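Local coordinates for dihydroneopterin aldolase (Burkholderia thailandensis, PDB 3V9O), which belongs to the dihydroneopterin aldolase family of oligomeric T-fold proteins and binds guanine in a pocket formed between two subunits, at residues V57-A60 with L61-V65; Y75-M78 with K79-A83. All coordinates share one frame; numbering follows the deposited sequence.

Interaction 1: V57-A60 with L61-V65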
loop_
_atom_site.group_PDB
_atom_site.type_symbol
_atom_site.label_atom_id
_atom_site.label_comp_id
_atom_site.label_asym_id
_atom_site.label_seq_id
_atom_site.Cartn_x
_atom_site.Cartn_y
_atom_site.Cartn_z
ATOM N N VAL A 57 16.375 10.171 -0.332
ATOM C CA VAL A 57 17.507 11.083 -0.169
ATOM C C VAL A 57 17.819 11.251 1.336
ATOM O O VAL A 57 16.866 11.371 2.148
ATOM C CB VAL A 57 17.209 12.442 -0.890
ATOM C CG1 VAL A 57 16.926 12.189 -2.356
ATOM C CG2 VAL A 57 15.990 13.146 -0.291
ATOM N N PRO A 58 19.076 11.280 1.748
ATOM C CA PRO A 58 19.380 11.356 3.179
ATOM C C PRO A 58 18.835 12.633 3.822
ATOM O O PRO A 58 18.955 13.714 3.237
ATOM C CB PRO A 58 20.927 11.375 3.217
ATOM C CG PRO A 58 21.280 10.575 1.965
ATOM C CD PRO A 58 20.282 10.995 0.932
ATOM N N LEU A 59 18.237 12.510 5.020
ATOM C CA LEU A 59 17.891 13.685 5.816
ATOM C C LEU A 59 19.074 14.597 6.015
ATOM O O LEU A 59 18.937 15.816 6.008
ATOM C CB LEU A 59 17.316 13.246 7.174
ATOM C CG LEU A 59 16.001 12.445 7.046
ATOM C CD1 LEU A 59 15.558 11.825 8.375
ATOM C CD2 LEU A 59 14.872 13.333 6.498
ATOM N N ALA A 60 20.277 14.043 6.232
ATOM C CA ALA A 60 21.411 14.872 6.543
ATOM C C ALA A 60 21.760 15.793 5.381
ATOM O O ALA A 60 22.424 16.831 5.584
ATOM C CB ALA A 60 22.616 14.016 6.944
ATOM N N LEU A 61 21.332 15.428 4.184
ATOM C CA LEU A 61 21.609 16.232 3.001
ATOM C C LEU A 61 20.424 17.095 2.591
ATOM O O LEU A 61 20.543 17.851 1.624
ATOM C CB LEU A 61 22.010 15.339 1.807
ATOM C CG LEU A 61 23.272 14.516 2.083
ATOM C CD1 LEU A 61 23.564 13.597 0.867
ATOM C CD2 LEU A 61 24.492 15.387 2.363
ATOM N N THR A 62 19.269 16.969 3.257
ATOM C CA THR A 62 18.026 17.577 2.715
ATOM C C THR A 62 17.144 18.115 3.803
ATOM O O THR A 62 15.918 18.112 3.678
ATOM C CB THR A 62 17.191 16.592 1.865
ATOM O OG1 THR A 62 16.755 15.497 2.684
ATOM C CG2 THR A 62 18.006 16.083 0.677
ATOM N N THR A 63 17.733 18.592 4.897
ATOM C CA THR A 63 16.954 19.133 6.013
ATOM C C THR A 63 17.141 20.614 5.996
ATOM O O THR A 63 18.203 21.095 6.373
ATOM C CB THR A 63 17.345 18.480 7.392
ATOM O OG1 THR A 63 16.992 17.073 7.340
ATOM C CG2 THR A 63 16.531 19.145 8.536
ATOM N N PRO A 64 16.139 21.363 5.502
ATOM C CA PRO A 64 16.282 22.809 5.430
ATOM C C PRO A 64 16.129 23.436 6.784
ATOM O O PRO A 64 15.199 23.121 7.564
ATOM C CB PRO A 64 15.133 23.243 4.506
ATOM C CG PRO A 64 14.052 22.180 4.794
ATOM C CD PRO A 64 14.839 20.889 4.986
ATOM N N VAL A 65 17.065 24.321 7.074
ATOM C CA VAL A 65 16.966 25.110 8.276
ATOM C C VAL A 65 16.734 26.571 7.949
ATOM O O VAL A 65 16.497 27.349 8.855
ATOM C CB VAL A 65 18.178 24.922 9.247
ATOM C CG1 VAL A 65 18.367 23.447 9.555
ATOM C CG2 VAL A 65 19.442 25.489 8.651
#
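Leu61 turns back on Pro58 through both backbone and side chain. Its N donates a hydrogen bond to Pro58 O at 3.1 Å, while its CD1 rests 3.9 Å from Pro58 CG, the two side chains running side by side in the same direction. Thr62 reaches back twice. Its N donates to Leu59 O at 3.0 Å in a nearly straight bond (167°), and its OG1, set between its own N and carbonyl carbon (chi1 63°), donates to Pro58 O at 2.9 Å. Leu61 N and Thr62 OG1 approach that oxygen from opposite faces of the peptide plane, so two bonds grip it. The same torsion places Thr62 CG2 3.7 Å from Val57 CG2, where the two branched side chains cross at about a right angle. Thr63 repeats the pattern one residue on: its OG1 donates to Leu59 O at 2.7 Å, from the face of that carbonyl opposite to Thr62 N. Beyond the contact, Thr62 O accepts from Arg23, and Leu59 packs on Arg136 of the second subunit. The two backbone bonds define overlapping type I beta turns, 58-61 and 59-62, in which each first-residue carbonyl oxygen also takes a threonine hydroxyl, as the chain leaves strand 47-58.

Interaction 2: Y75-M78 with K79-A83. With GUN (guanine), chain G.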
loop_
_atom_site.group_PDB
_atom_site.type_symbol
_atom_site.label_atom_id
_atom_site.label_comp_id
_atom_site.label_asym_id
_atom_site.label_seq_id
_atom_site.Cartn_x
_atom_site.Cartn_y
_atom_site.Cartn_z
ATOM N N TYR A 75 12.778 18.163 -6.138
ATOM C CA TYR A 75 12.023 17.047 -6.629
ATOM C C TYR A 75 11.566 17.168 -8.087
ATOM O O TYR A 75 11.139 16.144 -8.661
ATOM C CB TYR A 75 10.828 16.752 -5.682
ATOM C CG TYR A 75 9.830 17.844 -5.401
ATOM C CD1 TYR A 75 9.312 18.657 -6.407
ATOM C CD2 TYR A 75 9.317 18.000 -4.110
ATOM C CE1 TYR A 75 8.330 19.620 -6.099
ATOM C CE2 TYR A 75 8.351 18.951 -3.802
ATOM C CZ TYR A 75 7.878 19.774 -4.816
ATOM O OH TYR A 75 6.915 20.690 -4.475
ATOM N N ASP A 76 11.798 18.318 -8.719
ATOM C CA ASP A 76 11.589 18.435 -10.174
ATOM C C ASP A 76 12.491 17.469 -10.965
ATOM O O ASP A 76 12.206 17.202 -12.134
ATOM C CB ASP A 76 11.831 19.848 -10.691
ATOM C CG ASP A 76 10.738 20.858 -10.268
ATOM O OD1 ASP A 76 9.678 20.491 -9.717
ATOM O OD2 ASP A 76 10.990 22.053 -10.526
ATOM N N LEU A 77 13.560 16.980 -10.351
ATOM C CA LEU A 77 14.413 16.025 -11.016
ATOM C C LEU A 77 13.683 14.766 -11.457
ATOM O O LEU A 77 14.027 14.196 -12.509
ATOM C CB LEU A 77 15.573 15.688 -10.094
ATOM C CG LEU A 77 16.496 14.563 -10.484
ATOM C CD1 LEU A 77 17.551 15.197 -11.377
ATOM C CD2 LEU A 77 17.097 13.899 -9.219
ATOM N N MET A 78 12.631 14.343 -10.740
ATOM C CA MET A 78 11.919 13.128 -11.149
ATOM C C MET A 78 11.217 13.337 -12.503
ATOM O O MET A 78 11.447 12.529 -13.443
ATOM C CB MET A 78 10.925 12.708 -10.075
ATOM C CG MET A 78 11.597 12.253 -8.794
ATOM S SD MET A 78 10.481 11.706 -7.506
ATOM C CE MET A 78 9.785 13.304 -6.947
ATOM N N LYS A 79 10.387 14.371 -12.646
ATOM C CA LYS A 79 9.709 14.590 -13.909
ATOM C C LYS A 79 10.740 14.880 -15.004
ATOM O O LYS A 79 10.576 14.376 -16.128
ATOM C CB LYS A 79 8.662 15.719 -13.753
ATOM C CG LYS A 79 7.775 15.917 -14.977
ATOM C CD LYS A 79 6.656 16.958 -14.838
ATOM C CE LYS A 79 6.164 17.295 -16.294
ATOM N NZ LYS A 79 5.079 18.230 -16.417
ATOM N N GLN A 80 11.801 15.613 -14.707
ATOM C CA GLN A 80 12.840 15.902 -15.718
ATOM C C GLN A 80 13.478 14.633 -16.245
ATOM O O GLN A 80 13.743 14.527 -17.463
ATOM C CB GLN A 80 13.903 16.791 -15.072
ATOM C CG GLN A 80 13.455 18.247 -14.971
ATOM C CD GLN A 80 14.303 19.106 -14.028
ATOM O OE1 GLN A 80 15.271 18.637 -13.402
ATOM N NE2 GLN A 80 13.908 20.374 -13.892
ATOM N N SER A 81 13.806 13.718 -15.356
ATOM C CA SER A 81 14.419 12.479 -15.786
ATOM C C SER A 81 13.476 11.636 -16.624
ATOM O O SER A 81 13.922 11.048 -17.640
ATOM C CB SER A 81 14.988 11.710 -14.613
ATOM O OG SER A 81 15.865 12.578 -13.928
ATOM N N VAL A 82 12.203 11.561 -16.248
ATOM C CA VAL A 82 11.250 10.824 -17.094
ATOM C C VAL A 82 11.204 11.495 -18.451
ATOM O O VAL A 82 11.306 10.808 -19.489
ATOM C CB VAL A 82 9.868 10.848 -16.455
ATOM C CG1 VAL A 82 8.850 10.233 -17.447
ATOM C CG2 VAL A 82 9.917 10.019 -15.174
ATOM N N ALA A 83 11.094 12.811 -18.531
ATOM C CA ALA A 83 11.022 13.473 -19.832
ATOM C C ALA A 83 12.235 13.189 -20.681
ATOM O O ALA A 83 12.103 12.937 -21.918
ATOM C CB ALA A 83 10.886 14.997 -19.677
HETATM N N9 GUN G . 11.047 21.964 -6.092
HETATM C C8 GUN G . 10.087 22.966 -6.044
HETATM N N7 GUN G . 9.454 23.055 -4.786
HETATM C C5 GUN G . 10.133 22.102 -4.052
HETATM C C6 GUN G . 9.970 21.664 -2.654
HETATM O O6 GUN G . 9.161 22.145 -1.845
HETATM N N1 GUN G . 10.820 20.643 -2.232
HETATM C C2 GUN G . 11.711 19.999 -3.088
HETATM N N2 GUN G . 12.459 18.944 -2.622
HETATM N N3 GUN G . 11.874 20.403 -4.422
HETATM C C4 GUN G . 11.053 21.436 -4.827
HETATM O O HOH W 1 9.168 15.695 -10.396
#
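Met78 and Val82 are joined one helical turn apart: Val82 N donates a hydrogen bond to Met78 O at 3.1 Å, and Val82 CG2 lies against the same oxygen. The Met78 side chain leaves in another direction, bent at its last torsion (chi3 -73°), and packs on Val53 and Leu55 of strand 47-58 and on Val130 of the second subunit. Gln80 belongs to a different side of the helix. Its N donates a hydrogen bond to Asp76 O at 3.1 Å, while its CG folds back to 3.3 Å from that oxygen, and the extended chain carries NE2 to 3.9 Å from Asp76 CB. This is the first part of helix 76-87, one of the two helices laid against the antiparallel sheet of the T-fold. At its first turn a water bridges Tyr75 O, to which it donates at 2.7 Å, and Lys79 N, from which it accepts at 2.9 Å. Lys79 extends away to a salt bridge with Asp126 of the second subunit. Guanine lies over one face of the Tyr75 ring, its C4 3.4 Å above the ring plane and over the centre, and guanine N3 accepts a hydrogen bond from Tyr75 N at 3.0 Å.

How the interactions relate
Interactions 1 and 2 follow each other along the chain, the turn after strand 47-58 coming before the start of helix 76-87. Their centres lie about 19 Å apart and their nearest atoms about 7 Å, so they do not touch. The guanine pocket belongs to the interaction 2 end: Tyr75 binds the base directly, whereas the side chain of Thr62 stays about 7 Å from it. Val73 links interaction 1 to the base, its side chain packing against Thr62 while its O accepts from guanine. Both contacts meet the second subunit, whose Gln94 N and Glu95 OE2 also hydrogen-bond the base, as does Asp74 of the same chain as Tyr75; the Gln94 side chain reaches Tyr75 OH as well.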